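Side-chain contacts in chitin deacetylase 1 (Bombyx mori, PDB 5ZNT), which removes acetyl groups from the N-acetylglucosamine residues of chitin with the help of a zinc ion, yielding chitosan and acetate: residues S11-V14 with F19-E22; W182-T185 with P191-C194. All blocks are in the same frame, centred on the assembly; numbering follows the deposited sequence.

Contact 1: S11-V14 with F19-E22; sequences SQCV and FCSE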
loop_
_atom_site.group_PDB
_atom_site.type_symbol
_atom_site.label_atom_id
_atom_site.label_comp_id
_atom_site.label_asym_id
_atom_site.label_seq_id
_atom_site.Cartn_x
_atom_site.Cartn_y
_atom_site.Cartn_z
ATOM N N SER A 11 -10.930 -26.293 1.373
ATOM C CA SER A 11 -11.584 -27.053 0.316
ATOM C C SER A 11 -12.401 -26.150 -0.602
ATOM O O SER A 11 -12.427 -26.366 -1.818
ATOM C CB SER A 11 -12.468 -28.152 0.924
ATOM O OG SER A 11 -13.780 -27.684 1.205
ATOM N N GLN A 12 -13.078 -25.141 -0.059
ATOM C CA GLN A 12 -13.814 -24.204 -0.897
ATOM C C GLN A 12 -13.130 -22.841 -1.010
ATOM O O GLN A 12 -13.758 -21.873 -1.452
ATOM C CB GLN A 12 -15.251 -24.047 -0.395
ATOM C CG GLN A 12 -15.403 -23.561 1.027
ATOM C CD GLN A 12 -16.866 -23.527 1.447
ATOM O OE1 GLN A 12 -17.750 -23.890 0.665
ATOM N NE2 GLN A 12 -17.129 -23.089 2.681
ATOM N N CYS A 13 -11.864 -22.738 -0.633
ATOM C CA CYS A 13 -11.078 -21.526 -0.845
ATOM C C CYS A 13 -9.868 -21.922 -1.688
ATOM O O CYS A 13 -8.854 -22.372 -1.147
ATOM C CB CYS A 13 -10.675 -20.902 0.471
ATOM S SG CYS A 13 -9.748 -19.340 0.288
ATOM N N VAL A 14 -9.979 -21.764 -3.010
ATOM C CA VAL A 14 -8.975 -22.250 -3.950
ATOM C C VAL A 14 -8.450 -21.098 -4.798
ATOM O O VAL A 14 -9.211 -20.210 -5.212
ATOM C CB VAL A 14 -9.531 -23.389 -4.841
ATOM C CG1 VAL A 14 -10.044 -24.537 -3.972
ATOM C CG2 VAL A 14 -10.642 -22.887 -5.777
ATOM N N PHE A 19 -7.619 -17.214 -1.048
ATOM C CA PHE A 19 -6.514 -17.805 -0.322
ATOM C C PHE A 19 -6.712 -17.588 1.168
ATOM O O PHE A 19 -6.957 -16.463 1.616
ATOM C CB PHE A 19 -5.155 -17.238 -0.763
ATOM C CG PHE A 19 -4.021 -17.821 0.006
ATOM C CD1 PHE A 19 -3.707 -19.171 -0.124
ATOM C CD2 PHE A 19 -3.314 -17.059 0.912
ATOM C CE1 PHE A 19 -2.684 -19.728 0.609
ATOM C CE2 PHE A 19 -2.278 -17.617 1.648
ATOM C CZ PHE A 19 -1.971 -18.952 1.500
ATOM N N CYS A 20 -6.620 -18.677 1.928
ATOM C CA CYS A 20 -6.680 -18.623 3.377
ATOM C C CYS A 20 -5.927 -19.821 3.937
ATOM O O CYS A 20 -5.730 -20.832 3.260
ATOM C CB CYS A 20 -8.125 -18.609 3.902
ATOM S SG CYS A 20 -9.085 -20.140 3.646
ATOM N N SER A 21 -5.496 -19.682 5.183
ATOM C CA SER A 21 -5.048 -20.801 5.995
ATOM C C SER A 21 -5.595 -20.591 7.397
ATOM O O SER A 21 -6.133 -19.525 7.723
ATOM C CB SER A 21 -3.521 -20.926 5.995
ATOM O OG SER A 21 -2.936 -19.920 6.794
ATOM N N GLU A 22 -5.457 -21.617 8.244
ATOM C CA GLU A 22 -6.120 -21.560 9.544
ATOM C C GLU A 22 -5.562 -20.428 10.406
ATOM O O GLU A 22 -6.317 -19.747 11.110
ATOM C CB GLU A 22 -6.010 -22.908 10.263
ATOM C CG GLU A 22 -6.540 -22.886 11.695
ATOM C CD GLU A 22 -6.128 -24.109 12.514
ATOM O OE1 GLU A 22 -5.169 -24.805 12.107
ATOM O OE2 GLU A 22 -6.753 -24.360 13.575
HETATM O O HOH W 1 -6.531 -21.317 0.200
#
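C13 reaches across to C20, and the two sulfurs lie side by side although they belong to different disulfides. From the backbone of 11-14 the CB of C13 points at the other segment and already meets it, 3.6 Å from C20 SG. One bond further, SG stands anti to the backbone N of C13 (chi1 -178°), which carries it out from its own chain to the start of 19-22. There it has two neighbours: C13 SG lies 3.3 Å from F19 N, a close approach of sulfur to the backbone, and 3.5 Å from C20 SG. That sulfur-sulfur separation is a packing contact and far too long for a covalent bond; C13 is joined to C18, and C20 to C8. The two bridges, C8-C20 and C13-C18, hold together a short piece of chain near the N-terminus that has no helix or strand here and comes before strand 38-45, the first strand of the parallel sheet in this CE4 deacetylase domain. With their sulfurs touching, the bridges form a compact disulfide cluster, over which F188 packs against both C13 and C20. On the C20 side, SG sits between the backbone N and the carbonyl carbon (chi1 68°), which turns it toward C13, while C20 CB stays 4.0 Å from C13 SG. A water links the two backbones beside the sulfurs. It donates to C13 O at 2.9 Å and accepts from C20 N at 3.2 Å, serving one carbonyl and one amide across the contact. F19 itself meets C13 through its backbone N, while its side chain, its CB pointing away from 11-14, packs on P28.

Contact 2: W182-T185 with P191-C194; sequences WPYT and PHRC. Unlike the reference sequence in segment 182-185: W182 (reference Cys).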
loop_
_atom_site.group_PDB
_atom_site.type_symbol
_atom_site.label_atom_id
_atom_site.label_comp_id
_atom_site.label_asym_id
_atom_site.label_seq_id
_atom_site.Cartn_x
_atom_site.Cartn_y
_atom_site.Cartn_z
ATOM N N TRP A 182 0.775 -14.109 5.810
ATOM C CA TRP A 182 0.575 -13.889 4.387
ATOM C C TRP A 182 -0.740 -13.133 4.170
ATOM O O TRP A 182 -1.646 -13.205 5.010
ATOM C CB TRP A 182 0.536 -15.229 3.638
ATOM C CG TRP A 182 1.909 -15.760 3.352
ATOM C CD1 TRP A 182 2.748 -16.416 4.228
ATOM C CD2 TRP A 182 2.627 -15.645 2.115
ATOM N NE1 TRP A 182 3.939 -16.723 3.595
ATOM C CE2 TRP A 182 3.882 -16.270 2.299
ATOM C CE3 TRP A 182 2.313 -15.103 0.857
ATOM C CZ2 TRP A 182 4.836 -16.335 1.285
ATOM C CZ3 TRP A 182 3.269 -15.167 -0.150
ATOM C CH2 TRP A 182 4.511 -15.788 0.070
ATOM N N PRO A 183 -0.874 -12.411 3.052
ATOM C CA PRO A 183 -2.184 -11.831 2.707
ATOM C C PRO A 183 -3.258 -12.907 2.719
ATOM O O PRO A 183 -2.970 -14.102 2.584
ATOM C CB PRO A 183 -1.982 -11.271 1.291
ATOM C CG PRO A 183 -0.507 -10.986 1.208
ATOM C CD PRO A 183 0.173 -12.053 2.073
ATOM N N TYR A 184 -4.506 -12.473 2.880
ATOM C CA TYR A 184 -5.628 -13.396 2.891
ATOM C C TYR A 184 -6.826 -12.699 2.260
ATOM O O TYR A 184 -6.879 -11.467 2.195
ATOM C CB TYR A 184 -5.927 -13.889 4.322
ATOM C CG TYR A 184 -6.151 -12.785 5.328
ATOM C CD1 TYR A 184 -7.414 -12.213 5.490
ATOM C CD2 TYR A 184 -5.109 -12.320 6.125
ATOM C CE1 TYR A 184 -7.629 -11.197 6.398
ATOM C CE2 TYR A 184 -5.308 -11.294 7.034
ATOM C CZ TYR A 184 -6.570 -10.740 7.162
ATOM O OH TYR A 184 -6.785 -9.734 8.064
ATOM N N THR A 185 -7.766 -13.486 1.743
ATOM C CA THR A 185 -9.014 -12.898 1.275
ATOM C C THR A 185 -10.026 -12.869 2.417
ATOM O O THR A 185 -9.900 -13.581 3.415
ATOM C CB THR A 185 -9.594 -13.655 0.072
ATOM O OG1 THR A 185 -9.995 -14.967 0.464
ATOM C CG2 THR A 185 -8.566 -13.765 -1.039
ATOM N N PRO A 191 -7.713 -14.444 10.084
ATOM C CA PRO A 191 -6.925 -15.416 10.848
ATOM C C PRO A 191 -6.186 -14.800 12.025
ATOM O O PRO A 191 -5.176 -15.356 12.464
ATOM C CB PRO A 191 -5.933 -15.940 9.813
ATOM C CG PRO A 191 -5.670 -14.687 8.953
ATOM C CD PRO A 191 -7.003 -13.980 8.872
ATOM N N HIS A 192 -6.654 -13.665 12.536
ATOM C CA HIS A 192 -5.994 -13.002 13.654
ATOM C C HIS A 192 -6.995 -12.062 14.297
ATOM O O HIS A 192 -8.050 -11.775 13.732
ATOM C CB HIS A 192 -4.746 -12.231 13.216
ATOM C CG HIS A 192 -5.038 -11.138 12.234
ATOM N ND1 HIS A 192 -5.383 -9.862 12.627
ATOM C CD2 HIS A 192 -5.045 -11.136 10.880
ATOM C CE1 HIS A 192 -5.586 -9.118 11.551
ATOM N NE2 HIS A 192 -5.395 -9.868 10.478
ATOM N N ARG A 193 -6.654 -11.596 15.496
ATOM C CA ARG A 193 -7.516 -10.693 16.242
ATOM C C ARG A 193 -7.622 -9.336 15.547
ATOM O O ARG A 193 -6.689 -8.875 14.881
ATOM C CB ARG A 193 -6.978 -10.468 17.654
ATOM C CG ARG A 193 -6.980 -11.695 18.556
ATOM C CD ARG A 193 -6.714 -11.278 19.998
ATOM N NE ARG A 193 -6.973 -12.411 20.883
ATOM C CZ ARG A 193 -6.088 -13.372 21.127
ATOM N NH1 ARG A 193 -4.893 -13.321 20.551
ATOM N NH2 ARG A 193 -6.411 -14.389 21.932
ATOM N N CYS A 194 -8.769 -8.695 15.731
ATOM C CA CYS A 194 -8.920 -7.286 15.377
ATOM C C CYS A 194 -8.021 -6.462 16.288
ATOM O O CYS A 194 -8.219 -6.436 17.505
ATOM C CB CYS A 194 -10.379 -6.868 15.518
ATOM S SG CYS A 194 -10.715 -5.244 14.766
#
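The hydroxyl of Y184 and the imidazole of H192 are joined across the contact by a polar bond, Y184 OH to H192 NE2 at 2.8 Å, and either atom could be the donor. The hydroxyl comes to the edge of the imidazole, near its plane. The two rings meet rim to rim, their planes turned 67° apart, and neither lies over the other. At the far side of the imidazole, H192 ND1 donates to R193 O at 2.8 Å; this bond is bent, and ND1 stands above the carbonyl plane. Both ring nitrogens are thus engaged, which fixes the rotation of the imidazole. P191 supplies the apolar half of the contact: its CD sits 3.5 Å from the centroid of the Y184 ring and only 4° off the ring normal, a CH-pi contact over the centre of the face, while P191 CG lies 3.7 Å from Y184 CD2. Y184 belongs to the short strand 184-185, which runs antiparallel to strand 209-214 in the mixed sheet, and 191-194 lies in the loop between these strands, so the contact folds that loop back on the strand it leaves. CG of Y184 lies between its backbone N and carbonyl carbon (chi1 55°), a setting that swings the ring toward P191 and H192. A leucine in place of Y184 would probably leave H192 NE2 without its hydroxyl partner and P191 CD without an aromatic face to rest on. Further along the loop, C194 is tied by a disulfide to C201.

Contacts 1 and 2 follow one another along the chain, yet their centres lie 12 Å apart and they touch directly. The main link is between backbones: F19 O of contact 1 is 3.1 Å from T185 N of contact 2, probably a hydrogen bond, which fastens the disulfide-rich N-terminal piece to strand 184-185. Next to it F19 CD2 packs 3.4 Å from P183 O, and E22 O lies 4.0 Å from P191 CB, so both segments of contact 2 are met by 19-22. Both contacts lie away from the zinc site of D46, H101 and H105 and from the glycan at N84, with centres about 23 and 16 Å from the chain's centre.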